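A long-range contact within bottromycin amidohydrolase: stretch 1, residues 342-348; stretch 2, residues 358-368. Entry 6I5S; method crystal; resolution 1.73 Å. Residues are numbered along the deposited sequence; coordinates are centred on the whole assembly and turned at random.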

# COMPACT_ATOMS: atom_id res chain seq x y z
N ARG A 342 -4.26 -12.25 -9.16
CA ARG A 342 -4.19 -10.82 -9.43
C ARG A 342 -3.38 -10.22 -8.29
O ARG A 342 -3.89 -9.94 -7.21
N LEU A 343 -2.13 -9.96 -8.57
CA LEU A 343 -1.25 -9.46 -7.51
C LEU A 343 -1.49 -7.98 -7.23
O LEU A 343 -1.93 -7.22 -8.09
N LEU A 344 -1.18 -7.60 -5.99
CA LEU A 344 -1.28 -6.22 -5.51
C LEU A 344 0.04 -5.86 -4.84
O LEU A 344 0.80 -6.73 -4.37
N VAL A 345 0.32 -4.57 -4.78
CA VAL A 345 1.55 -4.05 -4.20
C VAL A 345 1.19 -3.40 -2.88
O VAL A 345 0.65 -2.29 -2.86
N GLY A 346 1.46 -4.10 -1.77
CA GLY A 346 1.21 -3.55 -0.46
C GLY A 346 2.44 -3.75 0.41
O GLY A 346 3.27 -4.61 0.13
N THR A 347 2.54 -2.95 1.48
CA THR A 347 3.79 -2.84 2.21
C THR A 347 3.74 -3.20 3.68
O THR A 347 4.80 -3.51 4.25
N ASP A 348 2.58 -3.12 4.33
CA ASP A 348 2.52 -3.13 5.79
C ASP A 348 3.38 -2.02 6.38
O ASP A 348 3.95 -2.16 7.46
N PRO A 358 8.78 5.01 0.36
CA PRO A 358 9.86 4.20 -0.26
C PRO A 358 9.57 2.71 -0.24
O PRO A 358 9.95 2.02 -1.18
N SER A 359 8.88 2.22 0.80
CA SER A 359 8.59 0.79 0.91
C SER A 359 7.72 0.30 -0.24
O SER A 359 7.77 -0.89 -0.62
N PHE A 360 6.90 1.19 -0.79
CA PHE A 360 6.09 0.82 -1.95
C PHE A 360 7.00 0.39 -3.10
O PHE A 360 6.77 -0.64 -3.76
N HIS A 361 8.03 1.19 -3.38
CA HIS A 361 8.99 0.85 -4.42
C HIS A 361 9.88 -0.31 -4.02
O HIS A 361 10.34 -1.04 -4.91
N LYS A 362 10.13 -0.52 -2.74
CA LYS A 362 10.80 -1.76 -2.32
C LYS A 362 9.97 -2.98 -2.65
O LYS A 362 10.52 -4.04 -3.01
N GLU A 363 8.64 -2.87 -2.55
CA GLU A 363 7.80 -4.01 -2.86
C GLU A 363 7.75 -4.24 -4.36
O GLU A 363 7.79 -5.39 -4.79
N ILE A 364 7.73 -3.17 -5.17
CA ILE A 364 7.93 -3.36 -6.62
C ILE A 364 9.24 -4.07 -6.88
O ILE A 364 9.31 -5.00 -7.71
N ALA A 365 10.29 -3.69 -6.17
CA ALA A 365 11.59 -4.36 -6.37
C ALA A 365 11.54 -5.84 -5.97
O ALA A 365 12.09 -6.69 -6.67
N GLU A 366 10.89 -6.18 -4.86
CA GLU A 366 10.72 -7.58 -4.49
C GLU A 366 10.00 -8.37 -5.59
O GLU A 366 10.41 -9.49 -5.92
N LEU A 367 8.92 -7.81 -6.14
CA LEU A 367 8.14 -8.52 -7.14
C LEU A 367 8.91 -8.66 -8.45
O LEU A 367 8.86 -9.71 -9.09
N THR A 368 9.65 -7.63 -8.86
CA THR A 368 10.42 -7.76 -10.09
C THR A 368 11.65 -8.66 -9.91
O THR A 368 12.02 -9.39 -10.85

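A helix that packs against an extended segment usually offers one stripe of its surface, and residues spaced three or four apart along that stripe share the work. The contact between residues 358-368 and 342-348 of bottromycin amidohydrolase is a compact example. It buries 409 Å² in all, has no direct hydrogen bond between the two stretches, and is held by apolar packing supplemented by a bridging water; a zinc ion also touches this region.

At the start of stretch 2, Pro358 points away, and the first contact is made by Ser359. Its CA-to-CB bond is directed toward the opposing segment, with chi1 in the p rotamer, and its OG lies 3.5 Å from CB of Thr347. That hydroxyl finds its hydrogen-bonding partner elsewhere in the structure, so its approach to Thr347 is one of packing. Thr347, also p, points toward the helix and brings its methyl CG2 to 3.4 Å from O of Ser359 and 3.5 Å from N of Phe360. A methyl can nestle this closely against helical backbone without competing for its hydrogen bonds, and O of Ser359 still accepts from N of Glu363 at 2.9 Å.

Phe360 leaves the helix sideways, but its t rotamer carries the ring nearer to stretch 1. There CG1 of Val345 sits over one face of the ring, 3.4 Å from CE1 of Phe360. Val345, itself t, is the centre of the contact: it has the largest area covered by the other stretch, and it reaches four helix residues. His361 and Lys362 make no contact; His361 points away, and Lys362 leaves sideways with its end leading away.

One turn beyond Ser359, Glu363 points toward stretch 1 with chi1 t and chi2 p. Its aliphatic portion packs, CG lying 3.6 Å from CG1 of Val345 and 3.5 Å from O of Gly346, while its carboxylate meets water 1. This water lies 2.7 Å from OE2 of Glu363 and 2.7 Å from O of Leu344, and accepts a hydrogen bond from N of Gly346 at 2.9 Å. A buried acid can thus contribute methylenes to an apolar contact and still be tied through solvent to the facing backbone.

Ile364, m at chi1 and t at chi2, stands sideways and makes a lighter contact, its CG1 4.2 Å from CG1 of Val345. Ala365 and Glu366 are out of reach. Leu367, one turn after Glu363, points toward the partner again and closes the stripe. With chi1 m and chi2 t, it places CD1 4.0 Å from CG2 of Val345 and CD2 4.2 Å from CD1 of Leu343, a residue with the same rotamer pair whose CA-to-CB bond also points toward the helix. Ser359, Glu363 and Leu367 therefore mark successive turns, and the principle is visible in their spacing.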

# COMPACT_ATOMS: atom_id res chain seq x y z
CB ARG A 342 -5.61 -10.21 -9.59
CG ARG A 342 -6.37 -10.83 -10.78
CD ARG A 342 -7.82 -10.34 -10.89
NE ARG A 342 -7.78 -8.99 -11.45
CZ ARG A 342 -8.87 -8.26 -11.72
NH1 ARG A 342 -10.08 -8.77 -11.51
NH2 ARG A 342 -8.74 -7.04 -12.20
CB LEU A 343 0.20 -9.66 -7.88
CG LEU A 343 0.69 -11.10 -7.84
CD1 LEU A 343 2.17 -11.11 -8.37
CD2 LEU A 343 0.65 -11.67 -6.49
CB LEU A 344 -2.44 -6.06 -4.48
CG LEU A 344 -3.82 -6.47 -4.98
CD1 LEU A 344 -4.80 -6.57 -3.79
CD2 LEU A 344 -4.31 -5.41 -5.98
CB VAL A 345 2.23 -3.04 -5.12
CG1 VAL A 345 3.49 -2.62 -4.51
CG2 VAL A 345 2.44 -3.58 -6.51
CB THR A 347 4.34 -1.41 2.13
OG1 THR A 347 3.44 -0.49 2.75
CG2 THR A 347 4.58 -1.04 0.68
CB ASP A 348 2.91 -4.52 6.35
CG ASP A 348 1.91 -5.08 7.35
OD1 ASP A 348 0.97 -4.41 7.77
OD2 ASP A 348 2.10 -6.25 7.71
CB PRO A 358 11.09 4.54 0.60
CG PRO A 358 10.73 5.75 1.36
CD PRO A 358 9.26 5.80 1.50
CB SER A 359 7.91 0.47 2.25
OG SER A 359 6.67 1.13 2.41
CB PHE A 360 5.20 1.99 -2.38
CG PHE A 360 4.28 1.65 -3.49
CD1 PHE A 360 3.16 0.91 -3.22
CD2 PHE A 360 4.57 1.96 -4.81
CE1 PHE A 360 2.27 0.54 -4.23
CE2 PHE A 360 3.68 1.62 -5.83
CZ PHE A 360 2.54 0.88 -5.53
CB HIS A 361 9.75 2.15 -4.80
CG HIS A 361 8.81 3.13 -5.40
ND1 HIS A 361 8.35 2.99 -6.70
CD2 HIS A 361 8.10 4.14 -4.85
CE1 HIS A 361 7.44 3.92 -6.93
NE2 HIS A 361 7.25 4.62 -5.82
CB LYS A 362 11.13 -1.74 -0.85
CG LYS A 362 12.21 -0.76 -0.43
CD LYS A 362 12.73 -1.14 0.93
CE LYS A 362 13.74 -0.17 1.43
NZ LYS A 362 14.44 -0.69 2.65
CB GLU A 363 6.39 -3.80 -2.31
CG GLU A 363 5.42 -5.01 -2.57
CD GLU A 363 5.80 -6.25 -1.88
OE1 GLU A 363 6.82 -6.21 -1.15
OE2 GLU A 363 5.08 -7.31 -2.07
CB ILE A 364 7.86 -2.01 -7.36
CG1 ILE A 364 6.37 -1.55 -7.37
CG2 ILE A 364 8.40 -2.12 -8.79
CD1 ILE A 364 6.21 -0.15 -7.86
CB ALA A 365 12.67 -3.61 -5.57
CB GLU A 366 9.92 -7.75 -3.20
CG GLU A 366 10.60 -7.27 -1.91
CD GLU A 366 11.59 -8.22 -1.32
OE1 GLU A 366 11.57 -9.42 -1.68
OE2 GLU A 366 12.41 -7.79 -0.46
CB LEU A 367 6.81 -7.78 -7.36
CG LEU A 367 5.84 -7.86 -6.17
CD1 LEU A 367 4.77 -6.82 -6.31
CD2 LEU A 367 5.23 -9.27 -6.15
CB THR A 368 10.84 -6.38 -10.63
OG1 THR A 368 11.54 -5.62 -9.63
CG2 THR A 368 9.59 -5.60 -11.05
O HOH W 1 2.38 -6.85 -2.15